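Local coordinates for putative Lipoprotein (Shewanella oneidensis, PDB 3U24) that is of unknown function but binds zinc and calcium ions and belongs to the DUF885 family, whose clan suggests a metallopeptidase ancestry, at residues A[425-428]-A[429-433]; A[559-563]-A[564-568]. All blocks are in the same frame, centred on the assembly; numbering follows the deposited sequence. Where two conformers were deposited one is given.

How the interactions relate
Both contacts are local and lie in series along the chain, so neither encloses nor crosses the other. Interaction 1 comes first: residues 425-433 comprise the lead-in, the N-cap and all of the short helix 427-432, which follows helix 414-423 and leads into helix 435-451. Well over a hundred residues later, interaction 2 covers the loop after helix 548-555 and the first turns of the C-terminal helix 563-571. Their centres are 13 Å apart, and they meet where Gly433 CA lies 4.3 Å from Ser560 CB. Each packs against helix 88-111, which thereby joins the short helix to the loop leading into the C-terminal one.

Interaction 1: residues A[425-428]-A[429-433]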
ATOM      1  N   PRO A 425      15.336  -4.135  14.060  1.00 37.48           N
ATOM      2  CA  PRO A 425      13.989  -3.558  14.048  1.00 34.97           C
ATOM      3  C   PRO A 425      13.734  -2.438  15.079  1.00 32.75           C
ATOM      4  O   PRO A 425      14.447  -2.284  16.045  1.00 32.32           O
ATOM      5  CB  PRO A 425      13.112  -4.774  14.390  1.00 36.28           C
ATOM      6  CG  PRO A 425      13.983  -5.569  15.323  1.00 37.28           C
ATOM      7  CD  PRO A 425      15.413  -5.362  14.875  1.00 36.55           C
ATOM      8  N   SER A 426      12.718  -1.638  14.846  1.00 30.66           N
ATOM      9  CA  SER A 426      12.216  -0.756  15.874  1.00 29.68           C
ATOM     10  C   SER A 426      10.718  -0.680  15.757  1.00 28.37           C
ATOM     11  O   SER A 426      10.161  -0.819  14.659  1.00 28.32           O
ATOM     12  CB  SER A 426      12.819   0.642  15.763  1.00 28.63           C
ATOM     13  OG  SER A 426      12.130   1.399  14.804  1.00 28.40           O
ATOM     14  N   LEU A 427      10.066  -0.452  16.888  1.00 28.47           N
ATOM     15  CA  LEU A 427       8.619  -0.312  16.910  1.00 28.55           C
ATOM     16  C   LEU A 427       8.176   0.810  15.975  1.00 26.55           C
ATOM     17  O   LEU A 427       7.312   0.613  15.162  1.00 26.86           O
ATOM     18  CB  LEU A 427       8.127  -0.095  18.351  1.00 30.79           C
ATOM     19  CG  LEU A 427       6.630  -0.341  18.659  1.00 32.67           C
ATOM     20  CD1 LEU A 427       6.088  -1.639  18.058  1.00 31.82           C
ATOM     21  CD2 LEU A 427       6.396  -0.334  20.175  1.00 32.65           C
ATOM     22  N   VAL A 428       8.823   1.973  16.038  1.00 25.94           N
ATOM     23  CA  VAL A 428       8.500   3.085  15.145  1.00 24.38           C
ATOM     24  C   VAL A 428       8.576   2.750  13.643  1.00 24.36           C
ATOM     25  O   VAL A 428       7.672   3.095  12.902  1.00 24.10           O
ATOM     26  CB  VAL A 428       9.338   4.329  15.492  1.00 23.72           C
ATOM     27  CG1 VAL A 428       9.140   5.439  14.464  1.00 22.03           C
ATOM     28  CG2 VAL A 428       8.949   4.807  16.891  1.00 23.29           C
ATOM     29  N   LYS A 429       9.635   2.079  13.203  0.50 24.31           N
ATOM     30  CA  LYS A 429       9.744   1.680  11.805  0.50 24.09           C
ATOM     31  C   LYS A 429       8.707   0.657  11.440  0.50 24.50           C
ATOM     32  O   LYS A 429       8.210   0.678  10.324  0.50 25.33           O
ATOM     33  CB  LYS A 429      11.114   1.094  11.463  0.50 23.75           C
ATOM     34  CG  LYS A 429      12.268   2.059  11.606  0.50 23.26           C
ATOM     35  CD  LYS A 429      13.516   1.538  10.889  0.50 22.70           C
ATOM     36  CE  LYS A 429      14.068   0.277  11.526  0.50 22.14           C
ATOM     37  NZ  LYS A 429      15.541   0.275  11.379  0.50 22.04           N
ATOM     38  N   SER A 430       8.391  -0.256  12.352  1.00 24.80           N
ATOM     39  CA  SER A 430       7.389  -1.272  12.062  1.00 25.52           C
ATOM     40  C   SER A 430       6.019  -0.623  11.878  1.00 25.65           C
ATOM     41  O   SER A 430       5.326  -0.958  10.968  1.00 26.07           O
ATOM     42  CB  SER A 430       7.348  -2.343  13.154  1.00 27.03           C
ATOM     43  OG  SER A 430       8.557  -3.076  13.152  1.00 27.98           O
ATOM     44  N   LEU A 431       5.682   0.372  12.697  1.00 25.98           N
ATOM     45  CA  LEU A 431       4.400   1.056  12.591  1.00 25.52           C
ATOM     46  C   LEU A 431       4.337   2.096  11.490  1.00 26.30           C
ATOM     47  O   LEU A 431       3.304   2.256  10.850  1.00 26.76           O
ATOM     48  CB  LEU A 431       4.066   1.725  13.920  1.00 25.24           C
ATOM     49  CG  LEU A 431       3.924   0.819  15.143  1.00 26.28           C
ATOM     50  CD1 LEU A 431       3.819   1.639  16.442  1.00 26.72           C
ATOM     51  CD2 LEU A 431       2.731  -0.104  14.992  1.00 26.00           C
ATOM     52  N   PHE A 432       5.411   2.842  11.267  1.00 26.54           N
ATOM     53  CA  PHE A 432       5.313   4.030  10.420  1.00 27.47           C
ATOM     54  C   PHE A 432       6.344   4.082   9.353  1.00 28.39           C
ATOM     55  O   PHE A 432       6.733   5.162   8.943  1.00 29.29           O
ATOM     56  CB  PHE A 432       5.449   5.302  11.241  1.00 28.06           C
ATOM     57  CG  PHE A 432       4.542   5.342  12.396  1.00 28.73           C
ATOM     58  CD1 PHE A 432       3.190   5.307  12.203  1.00 31.50           C
ATOM     59  CD2 PHE A 432       5.028   5.391  13.659  1.00 31.11           C
ATOM     60  CE1 PHE A 432       2.329   5.313  13.275  1.00 32.40           C
ATOM     61  CE2 PHE A 432       4.183   5.408  14.747  1.00 31.69           C
ATOM     62  CZ  PHE A 432       2.829   5.335  14.557  1.00 30.92           C
ATOM     63  N   GLY A 433       6.726   2.919   8.852  1.00 30.37           N
ATOM     64  CA  GLY A 433       7.779   2.817   7.846  1.00 30.77           C
ATOM     65  C   GLY A 433       7.331   3.279   6.480  1.00 29.11           C
ATOM     66  O   GLY A 433       6.168   3.483   6.259  1.00 29.45           O
TER
HETATM   67  O   HOH W   1      11.333  -2.481  11.818  1.00 45.29           O
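Ser426 OG takes the backbone N-H of Lys429 at 3.0 Å, in a nearly straight bond (168°). With chi1 at 82°, OG sits between its own backbone N and carbonyl carbon, turned in towards the first turn. The same hydroxyl is hydrogen-bonded to Asp93 of helix 88-111, which ties the cap to that helix. Replacing the hydroxymethyl group with the methyl of an alanine is likely to leave the Lys429 N-H without its cap and Asp93 without this partner. This is an N-cap arrangement for helix 427-432, whose first backbone bond runs from Ser430 N to Ser426 O (3.0 Å). In one of its two modelled conformers the lysine chain bends at chi3 and chi4, and NZ reaches the carbonyl oxygens of Tyr558 and Ser424. On another side of the helix, Leu427 CG lies 4.1 Å from Leu431 CD1, the two side chains crossing at a slant beside Pro368. Val428 extends CG1 to within 4.2 Å of Phe432 CD2. The CB of Leu431 covers one face of the Phe432 ring, 3.6 Å above its centre, while Ile33 and Leu36 of helix 25-39 also touch this phenylalanine.

Interaction 2: residues A[559-563]-A[564-568]; sequences GSAPV and KYIRQ
Pro562 O is gripped by two backbone N-H groups of the first helical turn. Ile566 N approaches in the carbonyl plane at 3.3 Å and makes the straighter bond of the two. Tyr565 N, at 3.0 Å, stands above that plane, and its bond is more bent (134°). The proline ring meets the tyrosine at its rim: CG lies 3.5 Å from Tyr565 CD2, near the plane of the aromatic ring, with CD also at the edge. A chi1 of -71° sets the tyrosine CG beside its own backbone N, bringing the ring back alongside the proline. Pro562 is the N-cap residue of the C-terminal helix 563-571, and the next backbone bond, Arg567 N to Val563 O (2.9 Å), carries the helical pattern onward. Ile566 folds back towards the loop: its CG1 lies 4.1 Å from Ala561 CB, and CD1 reaches Ala561 O at 3.6 Å. The same CD1 also approaches Gly559 O, at 4.0 Å. Beyond the two segments, the Tyr565 ring meets that of His95 with the planes at about 45°, and Arg567 forms a salt bridge to Glu537 of helix 523-542.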
ATOM      1  N   GLY A 559      16.346  -1.033   7.369  1.00 27.89           N
ATOM      2  CA  GLY A 559      14.911  -1.304   7.375  1.00 27.95           C
ATOM      3  C   GLY A 559      14.143  -0.305   6.516  1.00 27.55           C
ATOM      4  O   GLY A 559      14.716   0.390   5.676  1.00 26.32           O
ATOM      5  N   SER A 560      12.855  -0.188   6.797  1.00 27.38           N
ATOM      6  CA  SER A 560      11.910   0.537   5.958  1.00 27.82           C
ATOM      7  C   SER A 560      11.930   2.081   6.146  1.00 27.52           C
ATOM      8  O   SER A 560      10.902   2.717   6.308  1.00 29.09           O
ATOM      9  CB  SER A 560      10.513  -0.060   6.228  1.00 28.70           C
ATOM     10  OG  SER A 560      10.561  -1.506   6.014  1.00 29.56           O
ATOM     11  N   ALA A 561      13.114   2.664   6.122  1.00 26.65           N
ATOM     12  CA  ALA A 561      13.268   4.103   6.186  1.00 27.02           C
ATOM     13  C   ALA A 561      13.113   4.620   4.762  1.00 26.17           C
ATOM     14  O   ALA A 561      13.377   3.900   3.822  1.00 25.53           O
ATOM     15  CB  ALA A 561      14.641   4.521   6.726  1.00 25.77           C
ATOM     16  N   PRO A 562      12.708   5.888   4.619  1.00 25.75           N
ATOM     17  CA  PRO A 562      12.658   6.515   3.320  1.00 24.93           C
ATOM     18  C   PRO A 562      14.022   6.438   2.644  1.00 24.53           C
ATOM     19  O   PRO A 562      15.073   6.640   3.297  1.00 24.85           O
ATOM     20  CB  PRO A 562      12.340   7.984   3.642  1.00 25.72           C
ATOM     21  CG  PRO A 562      11.727   7.975   5.007  1.00 26.20           C
ATOM     22  CD  PRO A 562      12.410   6.834   5.715  1.00 26.32           C
ATOM     23  N   VAL A 563      14.001   6.194   1.343  1.00 22.99           N
ATOM     24  CA  VAL A 563      15.229   6.074   0.599  1.00 23.42           C
ATOM     25  C   VAL A 563      16.202   7.273   0.788  1.00 23.94           C
ATOM     26  O   VAL A 563      17.423   7.075   0.904  1.00 23.85           O
ATOM     27  CB  VAL A 563      14.938   5.865  -0.890  1.00 23.37           C
ATOM     28  CG1 VAL A 563      16.244   5.765  -1.686  1.00 22.88           C
ATOM     29  CG2 VAL A 563      14.033   4.634  -1.087  1.00 21.97           C
ATOM     30  N   LYS A 564      15.699   8.495   0.880  1.00 23.77           N
ATOM     31  CA  LYS A 564      16.612   9.605   1.018  1.00 25.67           C
ATOM     32  C   LYS A 564      17.393   9.589   2.325  1.00 27.03           C
ATOM     33  O   LYS A 564      18.509  10.103   2.383  1.00 27.66           O
ATOM     34  CB  LYS A 564      15.942  10.959   0.848  1.00 26.30           C
ATOM     35  CG  LYS A 564      14.902  11.337   1.884  1.00 28.21           C
ATOM     36  CD  LYS A 564      14.666  12.846   1.789  1.00 30.69           C
ATOM     37  CE  LYS A 564      13.358  13.313   2.400  1.00 32.16           C
ATOM     38  NZ  LYS A 564      13.478  14.748   2.846  1.00 35.35           N
ATOM     39  N   TYR A 565      16.812   9.023   3.371  1.00 27.56           N
ATOM     40  CA  TYR A 565      17.510   8.950   4.638  1.00 29.90           C
ATOM     41  C   TYR A 565      18.581   7.853   4.592  1.00 28.24           C
ATOM     42  O   TYR A 565      19.687   8.034   5.110  1.00 27.50           O
ATOM     43  CB  TYR A 565      16.495   8.811   5.802  1.00 32.92           C
ATOM     44  CG  TYR A 565      15.703  10.119   6.043  1.00 35.94           C
ATOM     45  CD1 TYR A 565      16.395  11.385   6.202  1.00 40.34           C
ATOM     46  CD2 TYR A 565      14.300  10.120   6.104  1.00 36.32           C
ATOM     47  CE1 TYR A 565      15.697  12.590   6.404  1.00 40.09           C
ATOM     48  CE2 TYR A 565      13.590  11.314   6.318  1.00 37.98           C
ATOM     49  CZ  TYR A 565      14.286  12.557   6.469  1.00 39.44           C
ATOM     50  OH  TYR A 565      13.586  13.764   6.693  1.00 40.17           O
ATOM     51  N   ILE A 566      18.262   6.739   3.951  1.00 26.47           N
ATOM     52  CA  ILE A 566      19.245   5.695   3.748  1.00 26.76           C
ATOM     53  C   ILE A 566      20.434   6.212   2.935  1.00 27.32           C
ATOM     54  O   ILE A 566      21.589   5.987   3.318  1.00 28.25           O
ATOM     55  CB  ILE A 566      18.678   4.450   3.076  1.00 25.40           C
ATOM     56  CG1 ILE A 566      17.626   3.786   3.981  1.00 24.96           C
ATOM     57  CG2 ILE A 566      19.805   3.469   2.748  1.00 25.20           C
ATOM     58  CD1 ILE A 566      16.775   2.760   3.236  1.00 23.05           C
ATOM     59  N   ARG A 567      20.147   6.954   1.877  1.00 27.69           N
ATOM     60  CA  ARG A 567      21.186   7.592   1.083  1.00 28.79           C
ATOM     61  C   ARG A 567      22.048   8.501   1.944  1.00 29.95           C
ATOM     62  O   ARG A 567      23.268   8.447   1.885  1.00 29.49           O
ATOM     63  CB  ARG A 567      20.568   8.425  -0.020  1.00 29.08           C
ATOM     64  CG  ARG A 567      21.564   9.248  -0.817  1.00 30.23           C
ATOM     65  CD  ARG A 567      20.912   9.927  -2.047  1.00 30.38           C
ATOM     66  NE  ARG A 567      21.920  10.807  -2.656  1.00 32.83           N
ATOM     67  CZ  ARG A 567      22.221  12.032  -2.220  1.00 32.72           C
ATOM     68  NH1 ARG A 567      21.574  12.583  -1.200  1.00 33.43           N
ATOM     69  NH2 ARG A 567      23.153  12.720  -2.821  1.00 33.13           N
ATOM     70  N   GLN A 568      21.404   9.371   2.712  1.00 31.44           N
ATOM     71  CA  GLN A 568      22.132  10.352   3.540  1.00 34.17           C
ATOM     72  C   GLN A 568      23.041   9.607   4.546  1.00 32.78           C
ATOM     73  O   GLN A 568      24.196   9.981   4.722  1.00 33.59           O
ATOM     74  CB  GLN A 568      21.137  11.295   4.250  1.00 38.83           C
ATOM     75  CG  GLN A 568      21.698  12.611   4.788  1.00 46.64           C
ATOM     76  CD  GLN A 568      20.615  13.703   5.073  1.00 55.11           C
ATOM     77  OE1 GLN A 568      19.507  13.731   4.472  1.00 59.34           O
ATOM     78  NE2 GLN A 568      20.956  14.629   5.989  1.00 59.25           N
TER